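Local coordinates for hypothetical Thioesterase Protein SP_1851 (Streptococcus pneumoniae serotype 4, PDB 4XY5) that probably hydrolyses acyl-thioester bonds as a PaaI-type thioesterase of the hotdog-fold superfamily, at residues A[26-31]-A[59-64]; A[69-74]-A[119-124]. The protein carries 1 engineered substitution. One frame throughout, in Å; residues are numbered along the deposited sequence.

Contact 1 (A[26-31]-A[59-64]); sequences GHVVVT and GLVVIS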
loop_
_atom_site.group_PDB
_atom_site.type_symbol
_atom_site.label_atom_id
_atom_site.label_comp_id
_atom_site.label_asym_id
_atom_site.label_seq_id
_atom_site.Cartn_x
_atom_site.Cartn_y
_atom_site.Cartn_z
ATOM N N GLY A 26 1.406 23.160 3.642
ATOM C CA GLY A 26 1.607 21.748 3.372
ATOM C C GLY A 26 2.322 20.995 4.475
ATOM O O GLY A 26 2.761 19.873 4.270
ATOM N N HIS A 27 2.422 21.605 5.648
ATOM C CA HIS A 27 3.107 20.988 6.775
ATOM C C HIS A 27 2.259 21.146 8.017
ATOM O O HIS A 27 1.861 22.253 8.361
ATOM C CB HIS A 27 4.480 21.619 6.993
ATOM C CG HIS A 27 5.420 21.400 5.853
ATOM N ND1 HIS A 27 5.316 22.090 4.663
ATOM C CD2 HIS A 27 6.462 20.549 5.706
ATOM C CE1 HIS A 27 6.263 21.684 3.837
ATOM N NE2 HIS A 27 6.972 20.749 4.444
ATOM N N VAL A 28 1.990 20.026 8.680
ATOM C CA VAL A 28 1.077 19.991 9.806
ATOM C C VAL A 28 1.706 19.188 10.932
ATOM O O VAL A 28 2.324 18.160 10.686
ATOM C CB VAL A 28 -0.276 19.361 9.397
ATOM C CG1 VAL A 28 -1.131 19.061 10.628
ATOM C CG2 VAL A 28 -1.011 20.269 8.416
ATOM N N VAL A 29 1.583 19.681 12.159
ATOM C CA VAL A 29 1.976 18.926 13.346
ATOM C C VAL A 29 0.849 19.000 14.382
ATOM O O VAL A 29 0.438 20.092 14.783
ATOM C CB VAL A 29 3.275 19.471 13.978
ATOM C CG1 VAL A 29 3.593 18.729 15.269
ATOM C CG2 VAL A 29 4.436 19.373 12.995
ATOM N N VAL A 30 0.361 17.834 14.811
ATOM C CA VAL A 30 -0.721 17.744 15.799
ATOM C C VAL A 30 -0.305 16.758 16.877
ATOM O O VAL A 30 0.265 15.716 16.562
ATOM C CB VAL A 30 -2.051 17.288 15.156
ATOM C CG1 VAL A 30 -3.136 17.070 16.218
ATOM C CG2 VAL A 30 -2.511 18.287 14.098
ATOM N N THR A 31 -0.585 17.076 18.143
ATOM C CA THR A 31 -0.297 16.139 19.221
ATOM C C THR A 31 -1.599 15.627 19.849
ATOM O O THR A 31 -2.643 16.276 19.762
ATOM C CB THR A 31 0.598 16.763 20.306
ATOM O OG1 THR A 31 -0.088 17.851 20.933
ATOM C CG2 THR A 31 1.909 17.254 19.695
ATOM N N GLY A 59 -5.590 15.226 5.757
ATOM C CA GLY A 59 -6.625 16.146 5.311
ATOM C C GLY A 59 -6.268 17.578 5.675
ATOM O O GLY A 59 -6.451 18.492 4.870
ATOM N N LEU A 60 -5.746 17.767 6.883
ATOM C CA LEU A 60 -5.302 19.092 7.319
ATOM C C LEU A 60 -4.168 19.611 6.435
ATOM O O LEU A 60 -4.091 20.808 6.153
ATOM C CB LEU A 60 -4.873 19.066 8.788
ATOM C CG LEU A 60 -5.995 18.863 9.827
ATOM C CD1 LEU A 60 -5.390 18.645 11.187
ATOM C CD2 LEU A 60 -6.955 20.044 9.860
ATOM N N VAL A 61 -3.290 18.724 5.969
ATOM C CA VAL A 61 -2.242 19.169 5.046
ATOM C C VAL A 61 -2.869 19.729 3.767
ATOM O O VAL A 61 -2.460 20.794 3.299
ATOM C CB VAL A 61 -1.258 18.040 4.687
ATOM C CG1 VAL A 61 -0.303 18.484 3.575
ATOM C CG2 VAL A 61 -0.454 17.628 5.897
ATOM N N VAL A 62 -3.861 19.023 3.223
ATOM C CA VAL A 62 -4.612 19.479 2.051
ATOM C C VAL A 62 -5.188 20.876 2.262
ATOM O O VAL A 62 -5.030 21.757 1.419
ATOM C CB VAL A 62 -5.803 18.553 1.709
ATOM C CG1 VAL A 62 -6.630 19.162 0.579
ATOM C CG2 VAL A 62 -5.343 17.154 1.325
ATOM N N ILE A 63 -5.875 21.063 3.386
ATOM C CA ILE A 63 -6.510 22.350 3.653
ATOM C C ILE A 63 -5.459 23.453 3.723
ATOM O O ILE A 63 -5.668 24.550 3.207
ATOM C CB ILE A 63 -7.333 22.302 4.942
ATOM C CG1 ILE A 63 -8.522 21.358 4.749
ATOM C CG2 ILE A 63 -7.845 23.693 5.320
ATOM C CD1 ILE A 63 -9.310 21.122 6.005
ATOM N N SER A 64 -4.317 23.141 4.327
ATOM C CA SER A 64 -3.249 24.117 4.513
ATOM C C SER A 64 -2.657 24.594 3.184
ATOM O O SER A 64 -1.988 25.630 3.139
ATOM C CB SER A 64 -2.134 23.539 5.393
ATOM O OG SER A 64 -1.339 22.619 4.662
#
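Val28 and Val61 meet at the apolar centre of this contact, where the long helix of the hotdog fold (47-64) lies against the curved antiparallel sheet at strand 27-33. The short segments approach to 7.6 Å between axes, the helix running obliquely against the strand at 137°. Val28 points its CB toward the helix and touches mainly with one methyl: its CG2 lies 3.7 Å from CG2 of Val61 and equally close to the Val61 backbone N, so it rests on a side chain and on the helix backbone at once. The same methyl is 4.1 Å from Leu60 CB, the Val28 and Leu60 side chains crossing at about a right angle. Two residues farther along the strand, on the same side, Val30 CG2 meets Leu60 CD1 at 4.1 Å. Ile57, one turn earlier in the helix, packs on both Val28 and Val30, Met104 covers Val61, and Tyr41 of the second subunit packs on Leu60. Toward the polar edge, the other Val61 methyl, CG1, lies against the carbonyl of Gly26, 3.4 Å from its O. Gly26 has a positive phi and leads into the strand; its N donates to Ser64 OG over 3.0 Å in a bond bent to 139° at the hydrogen. Ser64 holds OG between its own backbone N and carbonyl carbon (chi1 76°), which turns the hydroxyl back along the helix. There OG also donates to Val61 O, tilted slightly from the carbonyl plane, though their 2.5 Å separation is suspiciously short and its exact value doubtful.

Contact 2 (A[69-74]-A[119-124]); sequences GVTLQS and ATFTMF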
loop_
_atom_site.group_PDB
_atom_site.type_symbol
_atom_site.label_atom_id
_atom_site.label_comp_id
_atom_site.label_asym_id
_atom_site.label_seq_id
_atom_site.Cartn_x
_atom_site.Cartn_y
_atom_site.Cartn_z
ATOM N N GLY A 69 -10.016 18.133 -0.713
ATOM C CA GLY A 69 -9.665 16.838 -1.252
ATOM C C GLY A 69 -10.230 15.639 -0.527
ATOM O O GLY A 69 -10.779 15.748 0.571
ATOM N N VAL A 70 -10.068 14.481 -1.162
ATOM C CA VAL A 70 -10.535 13.212 -0.633
ATOM C C VAL A 70 -9.424 12.178 -0.826
ATOM O O VAL A 70 -8.680 12.242 -1.801
ATOM C CB VAL A 70 -11.841 12.757 -1.336
ATOM C CG1 VAL A 70 -11.621 12.625 -2.833
ATOM C CG2 VAL A 70 -12.366 11.458 -0.744
ATOM N N THR A 71 -9.290 11.257 0.122
ATOM C CA THR A 71 -8.298 10.188 0.008
ATOM C C THR A 71 -8.735 9.147 -1.018
ATOM O O THR A 71 -9.874 8.680 -0.986
ATOM C CB THR A 71 -8.058 9.509 1.371
ATOM O OG1 THR A 71 -7.832 10.513 2.368
ATOM C CG2 THR A 71 -6.842 8.590 1.311
ATOM N N LEU A 72 -7.826 8.801 -1.932
ATOM C CA LEU A 72 -8.040 7.741 -2.913
ATOM C C LEU A 72 -7.502 6.418 -2.404
ATOM O O LEU A 72 -8.075 5.353 -2.632
ATOM C CB LEU A 72 -7.336 8.055 -4.239
ATOM C CG LEU A 72 -7.965 8.984 -5.264
ATOM C CD1 LEU A 72 -7.035 9.069 -6.469
ATOM C CD2 LEU A 72 -9.321 8.453 -5.664
ATOM N N GLN A 73 -6.359 6.505 -1.743
ATOM C CA GLN A 73 -5.627 5.322 -1.352
ATOM C C GLN A 73 -4.692 5.653 -0.220
ATOM O O GLN A 73 -4.120 6.728 -0.176
ATOM C CB GLN A 73 -4.840 4.775 -2.559
ATOM C CG GLN A 73 -4.293 3.386 -2.372
ATOM C CD GLN A 73 -3.014 3.349 -1.573
ATOM O OE1 GLN A 73 -2.286 4.339 -1.480
ATOM N NE2 GLN A 73 -2.717 2.184 -1.008
ATOM N N SER A 74 -4.515 4.724 0.706
ATOM C CA SER A 74 -3.514 4.960 1.725
ATOM C C SER A 74 -2.803 3.676 2.097
ATOM O O SER A 74 -3.405 2.605 2.076
ATOM C CB SER A 74 -4.143 5.572 2.973
ATOM O OG SER A 74 -3.128 5.818 3.927
ATOM N N ALA A 119 2.698 6.559 7.323
ATOM C CA ALA A 119 1.682 6.287 6.314
ATOM C C ALA A 119 1.854 7.211 5.132
ATOM O O ALA A 119 2.433 8.277 5.265
ATOM C CB ALA A 119 0.283 6.440 6.904
ATOM N N THR A 120 1.360 6.792 3.972
ATOM C CA THR A 120 1.400 7.640 2.796
ATOM C C THR A 120 0.004 7.687 2.223
ATOM O O THR A 120 -0.637 6.648 2.042
ATOM C CB THR A 120 2.409 7.114 1.754
ATOM O OG1 THR A 120 3.722 7.190 2.314
ATOM C CG2 THR A 120 2.361 7.939 0.482
ATOM N N PHE A 121 -0.475 8.902 1.977
ATOM C CA PHE A 121 -1.816 9.126 1.466
ATOM C C PHE A 121 -1.817 9.688 0.060
ATOM O O PHE A 121 -1.108 10.646 -0.214
ATOM C CB PHE A 121 -2.553 10.094 2.387
ATOM C CG PHE A 121 -2.901 9.501 3.697
ATOM C CD1 PHE A 121 -4.168 8.988 3.916
ATOM C CD2 PHE A 121 -1.965 9.441 4.711
ATOM C CE1 PHE A 121 -4.497 8.430 5.140
ATOM C CE2 PHE A 121 -2.299 8.881 5.930
ATOM C CZ PHE A 121 -3.555 8.374 6.128
ATOM N N THR A 122 -2.621 9.082 -0.814
ATOM C CA THR A 122 -2.835 9.587 -2.157
ATOM C C THR A 122 -4.186 10.267 -2.189
ATOM O O THR A 122 -5.223 9.607 -2.160
ATOM C CB THR A 122 -2.776 8.462 -3.212
ATOM O OG1 THR A 122 -1.504 7.815 -3.124
ATOM C CG2 THR A 122 -2.930 9.036 -4.605
ATOM N N MET A 123 -4.163 11.594 -2.228
ATOM C CA MET A 123 -5.385 12.382 -2.155
ATOM C C MET A 123 -5.768 12.907 -3.532
ATOM O O MET A 123 -4.909 13.276 -4.322
ATOM C CB MET A 123 -5.216 13.552 -1.178
ATOM C CG MET A 123 -4.452 13.230 0.108
ATOM S SD MET A 123 -5.396 12.377 1.400
ATOM C CE MET A 123 -6.591 13.637 1.883
ATOM N N PHE A 124 -7.065 12.934 -3.804
ATOM C CA PHE A 124 -7.593 13.500 -5.038
ATOM C C PHE A 124 -8.067 14.924 -4.757
ATOM O O PHE A 124 -8.934 15.138 -3.912
ATOM C CB PHE A 124 -8.734 12.632 -5.574
ATOM C CG PHE A 124 -9.287 13.091 -6.896
ATOM C CD1 PHE A 124 -8.588 12.864 -8.070
ATOM C CD2 PHE A 124 -10.513 13.733 -6.965
ATOM C CE1 PHE A 124 -9.098 13.280 -9.289
ATOM C CE2 PHE A 124 -11.027 14.148 -8.179
ATOM C CZ PHE A 124 -10.322 13.924 -9.340
HETATM O O HOH W 1 -0.737 6.124 -0.925
#
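Val70 and Phe124 form an antiparallel hydrogen-bonded pair, closed by Val70 N to Phe124 O (3.0 Å) and Phe124 N to Val70 O. Beyond the non-hydrogen-bonded pair Thr71-Met123 the register shifts by one residue in a classic beta bulge: Leu72 and Gln73 both face Thr122. Thr122 O accepts a 2.7 Å bond from Leu72 N and a weak one from Gln73 N, while Thr122 N donates almost straight to Gln73 O (2.9 Å, 173°). Among side-chain polar contacts, Ser74 OG is anti to its backbone N (chi1 -179°) and donates to Thr120 O over 3.2 Å, from well above the carbonyl plane. One water joins Thr120 O and Thr122 OG1; its approach to Gln73 OE1 is too short to be trusted, whereas Gln73 NE2 is hydrogen-bonded to Ser75 OG. Of the aromatic contacts, Phe121 receives the Ser74 hydroxyl over one ring face, OG standing 3.1 Å above the plane and displaced toward the rim, while Thr71 CG2 lies at the ring edge, in plane. On the same face of the sheet Met123, bent at chi2 (-79°), brings SD to 3.2 Å from Thr71 OG1. Helix 47-64 covers this face, with Phe51 and the engineered Ala55 against Phe121. Apolar contacts mark the other face, where Leu72 CG packs 3.7 Å from Phe124 CB and Val70 CG1 sits at the edge of the Phe124 ring; Thr100 of the third subunit also packs on Phe124. Gln73 and Ser74 pair in an antiparallel ladder with a strand of the second subunit, so the sheet continues across the interface, as is typical of hotdog-fold dimers.

Overall arrangement
Contact 1 closes before contact 2 opens along the chain, and their centres lie about 13 Å apart. Helix 47-64, which supplies segment 59-64, is followed in the chain by strand 68-78, which carries segment 69-74. Both contacts involve the same antiparallel sheet: strand 27-33 is second from one margin, and, within this chain, strand 68-78 forms the opposite margin beside strand 115-127. The end of the helix bridges them, Val62 CG2 packing on Met123 CE at 3.8 Å and Val62 CG1 on Gly69 N. Together they describe a hotdog protomer, a helix cradled by a curved sheet. Both touch the second subunit, and at contact 2 the sheet itself extends into it.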